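Local structure of polyhedrin (Uranotaenia sapphirina cypovirus, 4ZQX) at the interface of chains A and B. The protein forms the crystalline matrix of the infectious occlusion bodies (polyhedra) in which cypovirus particles are embedded, and binds ATP in this crystal. Numbering follows the deposited sequence. Chains: chain A/B, Polyhedrin.

Contact 1: the interface of chains A and B. Residues chain A 69, 208, 210; chain B 56, 71-73, 76.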
loop_
_atom_site.group_PDB
_atom_site.type_symbol
_atom_site.label_atom_id
_atom_site.label_comp_id
_atom_site.label_asym_id
_atom_site.label_seq_id
_atom_site.Cartn_x
_atom_site.Cartn_y
_atom_site.Cartn_z
ATOM N N GLN A 69 -14.308 5.350 16.001
ATOM C CA GLN A 69 -13.321 4.379 15.551
ATOM C C GLN A 69 -12.066 4.472 16.398
ATOM O O GLN A 69 -11.526 5.559 16.603
ATOM C CB GLN A 69 -12.971 4.590 14.083
ATOM C CG GLN A 69 -12.118 3.472 13.534
ATOM C CD GLN A 69 -11.851 3.614 12.057
ATOM O OE1 GLN A 69 -12.285 4.577 11.421
ATOM N NE2 GLN A 69 -11.133 2.644 11.494
ATOM N N THR A 208 -13.276 -0.815 2.567
ATOM C CA THR A 208 -13.616 -1.433 3.839
ATOM C C THR A 208 -14.972 -0.899 4.264
ATOM O O THR A 208 -15.205 0.317 4.214
ATOM C CB THR A 208 -12.591 -1.068 4.937
ATOM O OG1 THR A 208 -11.288 -1.516 4.549
ATOM C CG2 THR A 208 -12.960 -1.691 6.292
ATOM N N TRP A 210 -18.275 -1.390 7.330
ATOM C CA TRP A 210 -18.701 -1.857 8.643
ATOM C C TRP A 210 -20.208 -2.042 8.625
ATOM O O TRP A 210 -20.920 -1.185 8.119
ATOM C CB TRP A 210 -18.390 -0.805 9.702
ATOM C CG TRP A 210 -16.943 -0.590 9.997
ATOM C CD1 TRP A 210 -16.259 -1.059 11.076
ATOM C CD2 TRP A 210 -16.009 0.167 9.222
ATOM N NE1 TRP A 210 -14.950 -0.647 11.022
ATOM C CE2 TRP A 210 -14.770 0.108 9.892
ATOM C CE3 TRP A 210 -16.097 0.883 8.029
ATOM C CZ2 TRP A 210 -13.627 0.734 9.409
ATOM C CZ3 TRP A 210 -14.947 1.511 7.543
ATOM C CH2 TRP A 210 -13.729 1.434 8.242
ATOM N N LYS B 56 -8.827 5.919 -2.439
ATOM C CA LYS B 56 -10.136 5.445 -2.020
ATOM C C LYS B 56 -11.122 6.603 -1.947
ATOM O O LYS B 56 -10.745 7.762 -1.733
ATOM C CB LYS B 56 -10.026 4.801 -0.636
ATOM C CG LYS B 56 -9.116 3.578 -0.614
ATOM C CD LYS B 56 -8.724 3.134 0.789
ATOM C CE LYS B 56 -9.893 2.625 1.592
ATOM N NZ LYS B 56 -9.457 2.062 2.905
ATOM N N SER B 71 -12.777 10.022 10.981
ATOM C CA SER B 71 -12.315 8.652 10.776
ATOM C C SER B 71 -12.845 8.042 9.467
ATOM O O SER B 71 -13.847 8.509 8.908
ATOM C CB SER B 71 -12.774 7.794 11.947
ATOM O OG SER B 71 -14.172 7.623 11.878
ATOM N N GLU B 72 -12.174 6.992 8.987
ATOM C CA GLU B 72 -12.648 6.272 7.806
ATOM C C GLU B 72 -14.049 5.719 8.040
ATOM O O GLU B 72 -14.858 5.693 7.133
ATOM C CB GLU B 72 -11.691 5.147 7.405
ATOM C CG GLU B 72 -12.130 4.427 6.135
ATOM C CD GLU B 72 -11.161 3.372 5.650
ATOM O OE1 GLU B 72 -10.258 2.960 6.415
ATOM O OE2 GLU B 72 -11.322 2.945 4.490
ATOM N N TYR B 73 -14.324 5.280 9.257
ATOM C CA TYR B 73 -15.640 4.747 9.612
ATOM C C TYR B 73 -16.754 5.764 9.341
ATOM O O TYR B 73 -17.762 5.459 8.689
ATOM C CB TYR B 73 -15.638 4.352 11.098
ATOM C CG TYR B 73 -16.969 3.942 11.667
ATOM C CD1 TYR B 73 -17.535 2.722 11.346
ATOM C CD2 TYR B 73 -17.640 4.761 12.554
ATOM C CE1 TYR B 73 -18.736 2.332 11.882
ATOM C CE2 TYR B 73 -18.838 4.387 13.092
ATOM C CZ TYR B 73 -19.384 3.171 12.750
ATOM O OH TYR B 73 -20.589 2.787 13.281
ATOM N N GLN B 76 -16.928 6.608 5.465
ATOM C CA GLN B 76 -17.499 5.532 4.669
ATOM C C GLN B 76 -18.996 5.445 4.919
ATOM O O GLN B 76 -19.763 5.134 4.004
ATOM C CB GLN B 76 -16.838 4.195 4.973
ATOM C CG GLN B 76 -17.284 3.058 4.038
ATOM C CD GLN B 76 -16.936 3.324 2.585
ATOM O OE1 GLN B 76 -15.824 3.747 2.264
ATOM N NE2 GLN B 76 -17.888 3.079 1.696
HETATM O O HOH W 1 -13.210 2.114 2.764
HETATM O O HOH W 2 -15.100 7.847 14.588
HETATM O O HOH W 3 -9.973 2.331 8.942
#

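Contact 2: the interface of chains A and B. Residues chain A 207-210; chain B 76, 80, 123.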
loop_
_atom_site.group_PDB
_atom_site.type_symbol
_atom_site.label_atom_id
_atom_site.label_comp_id
_atom_site.label_asym_id
_atom_site.label_seq_id
_atom_site.Cartn_x
_atom_site.Cartn_y
_atom_site.Cartn_z
ATOM N N CYS A 207 -11.756 -1.208 -0.545
ATOM C CA CYS A 207 -12.873 -0.623 0.194
ATOM C C CYS A 207 -13.229 -1.472 1.407
ATOM O O CYS A 207 -13.455 -2.674 1.290
ATOM C CB CYS A 207 -14.098 -0.451 -0.708
ATOM S SG CYS A 207 -15.487 0.369 0.129
ATOM N N THR A 208 -13.276 -0.815 2.567
ATOM C CA THR A 208 -13.616 -1.433 3.839
ATOM C C THR A 208 -14.972 -0.899 4.264
ATOM O O THR A 208 -15.205 0.317 4.214
ATOM C CB THR A 208 -12.591 -1.068 4.937
ATOM O OG1 THR A 208 -11.288 -1.516 4.549
ATOM C CG2 THR A 208 -12.960 -1.691 6.292
ATOM N N GLN A 209 -15.857 -1.795 4.699
ATOM C CA GLN A 209 -17.171 -1.390 5.202
ATOM C C GLN A 209 -17.480 -2.078 6.515
ATOM O O GLN A 209 -17.016 -3.190 6.776
ATOM C CB GLN A 209 -18.265 -1.696 4.176
ATOM C CG GLN A 209 -18.214 -0.807 2.941
ATOM C CD GLN A 209 -19.174 -1.269 1.849
ATOM O OE1 GLN A 209 -19.063 -2.380 1.341
ATOM N NE2 GLN A 209 -20.133 -0.427 1.503
ATOM N N TRP A 210 -18.275 -1.390 7.330
ATOM C CA TRP A 210 -18.701 -1.857 8.643
ATOM C C TRP A 210 -20.208 -2.042 8.625
ATOM O O TRP A 210 -20.920 -1.185 8.119
ATOM C CB TRP A 210 -18.390 -0.805 9.702
ATOM C CG TRP A 210 -16.943 -0.590 9.997
ATOM C CD1 TRP A 210 -16.259 -1.059 11.076
ATOM C CD2 TRP A 210 -16.009 0.167 9.222
ATOM N NE1 TRP A 210 -14.950 -0.647 11.022
ATOM C CE2 TRP A 210 -14.770 0.108 9.892
ATOM C CE3 TRP A 210 -16.097 0.883 8.029
ATOM C CZ2 TRP A 210 -13.627 0.734 9.409
ATOM C CZ3 TRP A 210 -14.947 1.511 7.543
ATOM C CH2 TRP A 210 -13.729 1.434 8.242
ATOM N N GLN B 76 -16.928 6.608 5.465
ATOM C CA GLN B 76 -17.499 5.532 4.669
ATOM C C GLN B 76 -18.996 5.445 4.919
ATOM O O GLN B 76 -19.763 5.134 4.004
ATOM C CB GLN B 76 -16.838 4.195 4.973
ATOM C CG GLN B 76 -17.284 3.058 4.038
ATOM C CD GLN B 76 -16.936 3.324 2.585
ATOM O OE1 GLN B 76 -15.824 3.747 2.264
ATOM N NE2 GLN B 76 -17.888 3.079 1.696
ATOM N N ASN B 80 -21.667 5.408 1.817
ATOM C CA ASN B 80 -22.532 4.250 1.609
ATOM C C ASN B 80 -23.904 4.563 0.975
ATOM O O ASN B 80 -24.388 3.822 0.119
ATOM C CB ASN B 80 -22.762 3.515 2.941
ATOM C CG ASN B 80 -21.586 2.629 3.360
ATOM O OD1 ASN B 80 -20.678 2.334 2.571
ATOM N ND2 ASN B 80 -21.612 2.187 4.613
ATOM N N THR B 123 -17.178 2.643 -4.323
ATOM C CA THR B 123 -16.574 1.486 -3.656
ATOM C C THR B 123 -15.494 0.826 -4.505
ATOM O O THR B 123 -15.062 -0.283 -4.209
ATOM C CB THR B 123 -17.620 0.434 -3.221
ATOM O OG1 THR B 123 -18.294 -0.103 -4.362
ATOM C CG2 THR B 123 -18.629 1.045 -2.271
HETATM O O HOH W 4 -19.758 1.004 6.566
HETATM O O HOH W 5 -13.210 2.114 2.764
#

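Contact 1: the interface of chains A and B
A:Trp210, on strand 207-211, meets B:Tyr73, in the first turn of helix 72-83, at the apolar centre of this patch of the interface between two polyhedrin copies. The phenol ring stands on edge over one face of the indole, the planes 86° apart. Its CD1 makes the approach, 3.6 Å from CG of A:Trp210 and displaced toward the indole rim. CG of B:Tyr73 lies anti to the backbone N (chi1 173°), which points the ring outward from the helix and brings its CD1 edge over the indole face. The opposite indole face carries the CG2 methyl of A:Thr208, a strand neighbour from the same chain. A broad, flat tryptophan suits this place because it can be packed from both sides, while the far end of its six-membered ring, at CH2, touches the aliphatic CG of B:Glu72.

Farther out, A:Gln69 extends alongside B:Ser71 toward the start of the helix. Its amide OE1 accepts the backbone N-H of B:Tyr73 at 3.1 Å, the donor lying 36° above the carbonyl plane. The extended glutamine thus caps an N-H in the first helical turn, where no preceding turn supplies a carbonyl. Its NE2 turns to water 3, which passes the link on to OE1 of B:Glu72.

At the rim, water 1 joins the backbone N and O of A:Thr208 to the glutamate OE2 and to OE1 of B:Gln76. B:Lys56 steadies this carboxylate from its own chain and probably offsets its charge: the ammonium NZ forms a salt bridge with OE2 of B:Glu72 at 2.6 Å, on the syn side.

Contact 2: the interface of chains A and B
The side-chain oxygen OD1 of B:Asn80 is gripped by two amide donors, one from each chain. NE2 of A:Gln209 reaches it across the interface at 3.0 Å, and NE2 of B:Gln76, one helical turn earlier, reaches it at 3.0 Å from the opposite face of the asparagine amide. Both bonds are nearly straight at hydrogen, though each donor lies well above or below the carbonyl plane. On the donor side the fit is flatter, since OD1 lies in the amide plane of A:Gln209.

The long glutamine suits the strand because its chain, extended beyond CG (chi2 171°), carries the amide from strand 207-211 to helix 72-83. B:Gln76 instead bends at chi2 (62°), which turns its amide forward along its own helix toward B:Asn80. The two glutamine amides are turned 84° apart. The other end of the asparagine amide is also engaged: ND2 meets water 4 at 2.9 Å, and that water also contacts the backbone N and O of A:Trp210. Asparagine thus offers an acceptor to side chains and a donor toward the strand backbone.

Beyond the amides, A:Cys207 marks the less polar side. Its small, polarisable sulfur packs near NE2 of B:Gln76 and against the loop residue B:Thr123, where SG lies 4.0 Å from the threonine CB.

Contact 1 and contact 2 are neighbouring parts of one interface, the centres of their C-alpha atoms about 6 Å apart. They share A:Thr208, A:Trp210 and B:Gln76, so strand 207-211 of chain A packs against helix 72-83 of chain B: contact 1 engages the beginning of the helix and contact 2 its later turns. Aromatic packing in the first and an amide network in the second complement one another, and one water, numbered 1 in contact 1 and 5 in contact 2, belongs to both. The two copies are not related here by an exact two-fold; in the deposited trimer this surface probably helps hold polyhedrin subunits together.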